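Local coordinates for protein fasciclin-1 (Drosophila melanogaster, PDB 1O70) that acts as a neural cell adhesion molecule of the insect nervous system, the part described here being the pair of its third and fourth FAS1 domains, at residues T160-L165 with Q186-Q191; D168-D173 with V198-G203. All coordinates share one frame; numbering follows the deposited sequence.

Overall arrangement
Both interactions lie in the fourth FAS1 domain, the second of the pair present here. After the third FAS1 domain, the chain enters helix 161-167, passes through Asp168 and a short 3-10 turn into helix 172-177, and runs on through a loop to strand 193-199. Interaction 1 (160-165 with 186-191) closes a loop by setting that last connection against the start of helix 161-167. Interaction 2 (168-173 with 198-203) begins inside this loop and ends beyond it, so the two cross rather than nest. It ties the turn and the start of helix 172-177 to the end of strand 193-199 and the start of helix 201-210. Their centres are about 16 Å apart, and they meet where Leu165 packs on Met171 and Val198.

Interaction 1: residues T160-L165 with Q186-Q191; sequences TVLGKL and QLNNTQ
A chi1 of 63° sets Thr160 OG1 between its own backbone N and carbonyl carbon, and a chi1 of -156° carries Asn188 CG anti to the backbone N, bringing the carboxamide toward the hydroxyl. The resulting bond from Thr160 OG1 to Asn188 OD1 is long and weak at 3.3 Å. The same OG1 accepts from Gly163 N at 3.0 Å, and this N-cap bond gives the first turn of the helix a partner for one of its amides. Threonine suits the place because its hydroxyl can do both while CG2 rests near Asn188 OD1. An alanine here would probably leave Gly163 N without its cap and Asn188 OD1 without its hydroxyl partner and the neighbouring methyl, the carboxamide being less restrained.

Thus the N-terminus of helix 161-167 in the fourth FAS1 domain is joined to the loop leading into strand 193-199 of the sheet. Leu162 N donates to Leu187 O at 3.3 Å, approaching from above the carbonyl plane, and Asn297 ND2 gives that oxygen a second donor.

Alongside these polar bonds, Leu187 turns its side chain toward the helix. Its CB meets Leu162 CB at 3.8 Å, while its CD1 reaches Leu165 CD1, the two side chains crossing at about a right angle, and lies near Val161 CG1. Branched aliphatic chains fit this buried side, where Tyr196 touches Val161, Leu165 and Leu187 from strand 193-199. Leu162 CD2 lies 3.6 Å from CB of the exposed Asn188, a known N-glycosylation site that carries no sugar in this structure.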
loop_
_atom_site.group_PDB
_atom_site.type_symbol
_atom_site.label_atom_id
_atom_site.label_comp_id
_atom_site.label_asym_id
_atom_site.label_seq_id
_atom_site.Cartn_x
_atom_site.Cartn_y
_atom_site.Cartn_z
ATOM N N THR A 160 0.478 10.467 -6.185
ATOM C CA THR A 160 0.101 9.769 -7.403
ATOM C C THR A 160 0.917 8.478 -7.397
ATOM O O THR A 160 1.803 8.294 -6.553
ATOM C CB THR A 160 0.509 10.558 -8.659
ATOM O OG1 THR A 160 1.938 10.681 -8.694
ATOM C CG2 THR A 160 -0.103 11.940 -8.651
ATOM N N VAL A 161 0.619 7.589 -8.334
ATOM C CA VAL A 161 1.363 6.347 -8.459
ATOM C C VAL A 161 2.862 6.677 -8.455
ATOM O O VAL A 161 3.639 6.085 -7.703
ATOM C CB VAL A 161 0.989 5.640 -9.778
ATOM C CG1 VAL A 161 1.925 4.474 -10.037
ATOM C CG2 VAL A 161 -0.448 5.172 -9.720
ATOM N N LEU A 162 3.257 7.634 -9.291
ATOM C CA LEU A 162 4.661 8.061 -9.370
ATOM C C LEU A 162 5.167 8.591 -8.030
ATOM O O LEU A 162 6.272 8.260 -7.601
ATOM C CB LEU A 162 4.839 9.163 -10.426
ATOM C CG LEU A 162 6.244 9.777 -10.484
ATOM C CD1 LEU A 162 7.236 8.716 -10.970
ATOM C CD2 LEU A 162 6.278 10.990 -11.424
ATOM N N GLY A 163 4.350 9.418 -7.381
ATOM C CA GLY A 163 4.744 9.994 -6.110
ATOM C C GLY A 163 5.048 8.913 -5.102
ATOM O O GLY A 163 5.978 9.033 -4.299
ATOM N N LYS A 164 4.254 7.848 -5.163
ATOM C CA LYS A 164 4.389 6.708 -4.275
ATOM C C LYS A 164 5.663 5.948 -4.602
ATOM O O LYS A 164 6.453 5.631 -3.711
ATOM C CB LYS A 164 3.191 5.777 -4.447
ATOM C CG LYS A 164 2.570 5.291 -3.152
ATOM C CD LYS A 164 3.558 4.577 -2.264
ATOM C CE LYS A 164 2.966 4.304 -0.893
ATOM N NZ LYS A 164 2.689 5.555 -0.155
ATOM N N LEU A 165 5.856 5.655 -5.884
ATOM C CA LEU A 165 7.040 4.924 -6.335
ATOM C C LEU A 165 8.360 5.539 -5.912
ATOM O O LEU A 165 9.323 4.818 -5.666
ATOM C CB LEU A 165 7.050 4.783 -7.854
ATOM C CG LEU A 165 6.145 3.753 -8.529
ATOM C CD1 LEU A 165 6.194 4.015 -10.024
ATOM C CD2 LEU A 165 6.604 2.331 -8.199
ATOM N N GLN A 186 4.920 9.177 -17.250
ATOM C CA GLN A 186 3.478 9.056 -17.421
ATOM C C GLN A 186 2.683 8.820 -16.136
ATOM O O GLN A 186 1.523 9.213 -16.048
ATOM C CB GLN A 186 3.182 7.920 -18.403
ATOM C CG GLN A 186 3.602 6.564 -17.874
ATOM C CD GLN A 186 3.255 5.454 -18.825
ATOM O OE1 GLN A 186 2.145 5.411 -19.364
ATOM N NE2 GLN A 186 4.192 4.531 -19.029
ATOM N N LEU A 187 3.301 8.172 -15.152
ATOM C CA LEU A 187 2.633 7.840 -13.893
ATOM C C LEU A 187 2.258 9.030 -13.023
ATOM O O LEU A 187 1.736 8.868 -11.916
ATOM C CB LEU A 187 3.502 6.874 -13.096
ATOM C CG LEU A 187 3.860 5.615 -13.883
ATOM C CD1 LEU A 187 4.801 4.773 -13.060
ATOM C CD2 LEU A 187 2.600 4.850 -14.239
ATOM N N ASN A 188 2.520 10.227 -13.524
ATOM C CA ASN A 188 2.194 11.430 -12.781
ATOM C C ASN A 188 0.875 11.994 -13.310
ATOM O O ASN A 188 0.199 12.759 -12.627
ATOM C CB ASN A 188 3.315 12.455 -12.945
ATOM C CG ASN A 188 3.366 13.440 -11.799
ATOM O OD1 ASN A 188 3.102 13.076 -10.645
ATOM N ND2 ASN A 188 3.724 14.687 -12.096
ATOM N N ASN A 189 0.516 11.586 -14.527
ATOM C CA ASN A 189 -0.704 12.042 -15.180
ATOM C C ASN A 189 -1.944 11.785 -14.329
ATOM O O ASN A 189 -2.142 10.685 -13.820
ATOM C CB ASN A 189 -0.858 11.362 -16.543
ATOM C CG ASN A 189 -1.971 11.973 -17.375
ATOM O OD1 ASN A 189 -3.155 11.810 -17.081
ATOM N ND2 ASN A 189 -1.592 12.687 -18.422
ATOM N N THR A 190 -2.783 12.806 -14.182
ATOM C CA THR A 190 -3.999 12.681 -13.388
ATOM C C THR A 190 -5.248 12.492 -14.242
ATOM O O THR A 190 -6.349 12.364 -13.715
ATOM C CB THR A 190 -4.206 13.918 -12.501
ATOM O OG1 THR A 190 -4.243 15.086 -13.325
ATOM C CG2 THR A 190 -3.085 14.052 -11.497
ATOM N N GLN A 191 -5.077 12.475 -15.557
ATOM C CA GLN A 191 -6.206 12.313 -16.465
ATOM C C GLN A 191 -6.505 10.849 -16.780
ATOM O O GLN A 191 -7.514 10.538 -17.412
ATOM C CB GLN A 191 -5.940 13.079 -17.759
ATOM C CG GLN A 191 -5.846 14.582 -17.562
ATOM C CD GLN A 191 -5.065 15.267 -18.668
ATOM O OE1 GLN A 191 -5.035 16.498 -18.750
ATOM N NE2 GLN A 191 -4.417 14.471 -19.522
#

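Interaction 2: residues D168-D173 with V198-G203; sequences DPMMSD and VPRDKG. With SO4 (sulfate ion), chain C.
Asp201 and Asp173 lay their carboxylates one over the other, the planes 22° apart and Asp173 OD2 3.6 Å from Asp201 OD1. Two such charges would be expected to repel, but the Asp201 group is held by donors from the facing segment. Ser172 OG gives its proton to the syn lone pair of Asp201 OD2 at 2.6 Å, and Asp173 N reaches Asp201 OD1 at 2.7 Å, on the syn side but 21° out of the carboxylate plane. Aspartate suits this place because its short chain offers two oxygens to neighbouring donors at the start of helix 172-177. In return, Asp201 N donates to Met170 O at 3.0 Å, nearly along the C=O axis.

On the buried side Met171 crosses Val198 at about a right angle, CG against CG1 at 3.9 Å; the flexible Met171 chain also touches Ile300 and Val302 of strand 298-303, whereas Val198 is tied to that strand by its backbone. Met170 CG and the Arg200 side chain both touch a sulfate, probably from the crystallisation liquor. Arg200 NE binds its O2 at 2.9 Å, and Lys202 N meets the same oxygen almost straight, at 175°, consistent with the anion-binding tendency of helix N-termini. Lys202 CE lies above one face of the Arg200 guanidinium, displaced toward its rim.

Carboxylate and backbone bonds thus join two helix starts where strand 193-199 of the FAS1 sheet passes into helix 201-210.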
loop_
_atom_site.group_PDB
_atom_site.type_symbol
_atom_site.label_atom_id
_atom_site.label_comp_id
_atom_site.label_asym_id
_atom_site.label_seq_id
_atom_site.Cartn_x
_atom_site.Cartn_y
_atom_site.Cartn_z
ATOM N N ASP A 168 8.448 5.226 -1.629
ATOM C CA ASP A 168 8.355 3.920 -0.961
ATOM C C ASP A 168 9.628 3.090 -1.175
ATOM O O ASP A 168 9.875 2.580 -2.274
ATOM C CB ASP A 168 7.151 3.143 -1.505
ATOM C CG ASP A 168 6.742 1.975 -0.610
ATOM O OD1 ASP A 168 7.627 1.270 -0.070
ATOM O OD2 ASP A 168 5.523 1.742 -0.463
ATOM N N PRO A 169 10.434 2.900 -0.114
ATOM C CA PRO A 169 11.674 2.122 -0.255
ATOM C C PRO A 169 11.475 0.715 -0.815
ATOM O O PRO A 169 12.373 0.145 -1.450
ATOM C CB PRO A 169 12.227 2.063 1.173
ATOM C CG PRO A 169 11.552 3.201 1.880
ATOM C CD PRO A 169 10.169 3.205 1.300
ATOM N N MET A 170 10.298 0.154 -0.566
ATOM C CA MET A 170 9.990 -1.194 -1.017
ATOM C C MET A 170 9.876 -1.297 -2.537
ATOM O O MET A 170 10.046 -2.376 -3.112
ATOM C CB MET A 170 8.690 -1.659 -0.373
ATOM C CG MET A 170 8.585 -3.154 -0.348
ATOM S SD MET A 170 7.254 -3.734 0.691
ATOM C CE MET A 170 6.021 -3.824 -0.538
ATOM N N MET A 171 9.611 -0.155 -3.163
ATOM C CA MET A 171 9.442 -0.048 -4.601
ATOM C C MET A 171 10.668 0.517 -5.300
ATOM O O MET A 171 10.651 0.680 -6.515
ATOM C CB MET A 171 8.222 0.839 -4.905
ATOM C CG MET A 171 6.884 0.285 -4.363
ATOM S SD MET A 171 5.475 1.376 -4.670
ATOM C CE MET A 171 4.173 0.639 -3.694
ATOM N N SER A 172 11.733 0.773 -4.544
ATOM C CA SER A 172 12.956 1.368 -5.085
ATOM C C SER A 172 13.499 0.768 -6.390
ATOM O O SER A 172 13.904 1.519 -7.287
ATOM C CB SER A 172 14.063 1.363 -4.022
ATOM O OG SER A 172 14.872 0.193 -4.101
ATOM N N ASP A 173 13.506 -0.560 -6.507
ATOM C CA ASP A 173 14.005 -1.191 -7.727
ATOM C C ASP A 173 13.091 -0.916 -8.913
ATOM O O ASP A 173 13.532 -0.442 -9.965
ATOM C CB ASP A 173 14.160 -2.705 -7.534
ATOM C CG ASP A 173 15.412 -3.068 -6.760
ATOM O OD1 ASP A 173 16.239 -2.183 -6.521
ATOM O OD2 ASP A 173 15.581 -4.241 -6.387
ATOM N N VAL A 198 3.396 -3.646 -9.037
ATOM C CA VAL A 198 4.793 -3.382 -8.732
ATOM C C VAL A 198 5.571 -4.454 -7.983
ATOM O O VAL A 198 5.279 -4.753 -6.830
ATOM C CB VAL A 198 4.936 -2.100 -7.903
ATOM C CG1 VAL A 198 6.387 -1.853 -7.603
ATOM C CG2 VAL A 198 4.325 -0.926 -8.645
ATOM N N PRO A 199 6.581 -5.052 -8.631
ATOM C CA PRO A 199 7.359 -6.074 -7.925
ATOM C C PRO A 199 8.165 -5.367 -6.816
ATOM O O PRO A 199 8.736 -4.301 -7.044
ATOM C CB PRO A 199 8.261 -6.640 -9.021
ATOM C CG PRO A 199 7.439 -6.439 -10.282
ATOM C CD PRO A 199 6.895 -5.049 -10.073
ATOM N N ARG A 200 8.199 -5.942 -5.617
ATOM C CA ARG A 200 8.940 -5.347 -4.511
ATOM C C ARG A 200 10.427 -5.606 -4.730
ATOM O O ARG A 200 10.795 -6.426 -5.568
ATOM C CB ARG A 200 8.512 -5.975 -3.189
ATOM C CG ARG A 200 8.762 -7.464 -3.151
ATOM C CD ARG A 200 8.127 -8.114 -1.945
ATOM N NE ARG A 200 8.689 -7.610 -0.703
ATOM C CZ ARG A 200 8.521 -8.194 0.480
ATOM N NH1 ARG A 200 7.801 -9.309 0.576
ATOM N NH2 ARG A 200 9.073 -7.667 1.566
ATOM N N ASP A 201 11.286 -4.916 -3.982
ATOM C CA ASP A 201 12.723 -5.109 -4.123
ATOM C C ASP A 201 13.111 -6.591 -4.001
ATOM O O ASP A 201 13.838 -7.117 -4.859
ATOM C CB ASP A 201 13.473 -4.271 -3.084
ATOM C CG ASP A 201 13.700 -2.821 -3.541
ATOM O OD1 ASP A 201 13.070 -2.375 -4.543
ATOM O OD2 ASP A 201 14.508 -2.118 -2.889
ATOM N N LYS A 202 12.629 -7.264 -2.953
ATOM C CA LYS A 202 12.928 -8.688 -2.736
ATOM C C LYS A 202 12.627 -9.483 -4.017
ATOM O O LYS A 202 13.328 -10.443 -4.347
ATOM C CB LYS A 202 12.093 -9.244 -1.580
ATOM C CG LYS A 202 12.554 -10.613 -1.081
ATOM C CD LYS A 202 11.554 -11.237 -0.102
ATOM C CE LYS A 202 11.185 -10.303 1.062
ATOM N NZ LYS A 202 12.305 -9.999 2.002
ATOM N N GLY A 203 11.575 -9.073 -4.723
ATOM C CA GLY A 203 11.211 -9.726 -5.963
ATOM C C GLY A 203 12.298 -9.576 -7.015
ATOM O O GLY A 203 12.682 -10.569 -7.632
HETATM S S SO4 C . 11.684 -5.505 0.331
HETATM O O1 SO4 C . 11.551 -4.060 0.480
HETATM O O2 SO4 C . 11.026 -5.917 -0.919
HETATM O O3 SO4 C . 13.100 -5.895 0.277
HETATM O O4 SO4 C . 11.030 -6.162 1.480
#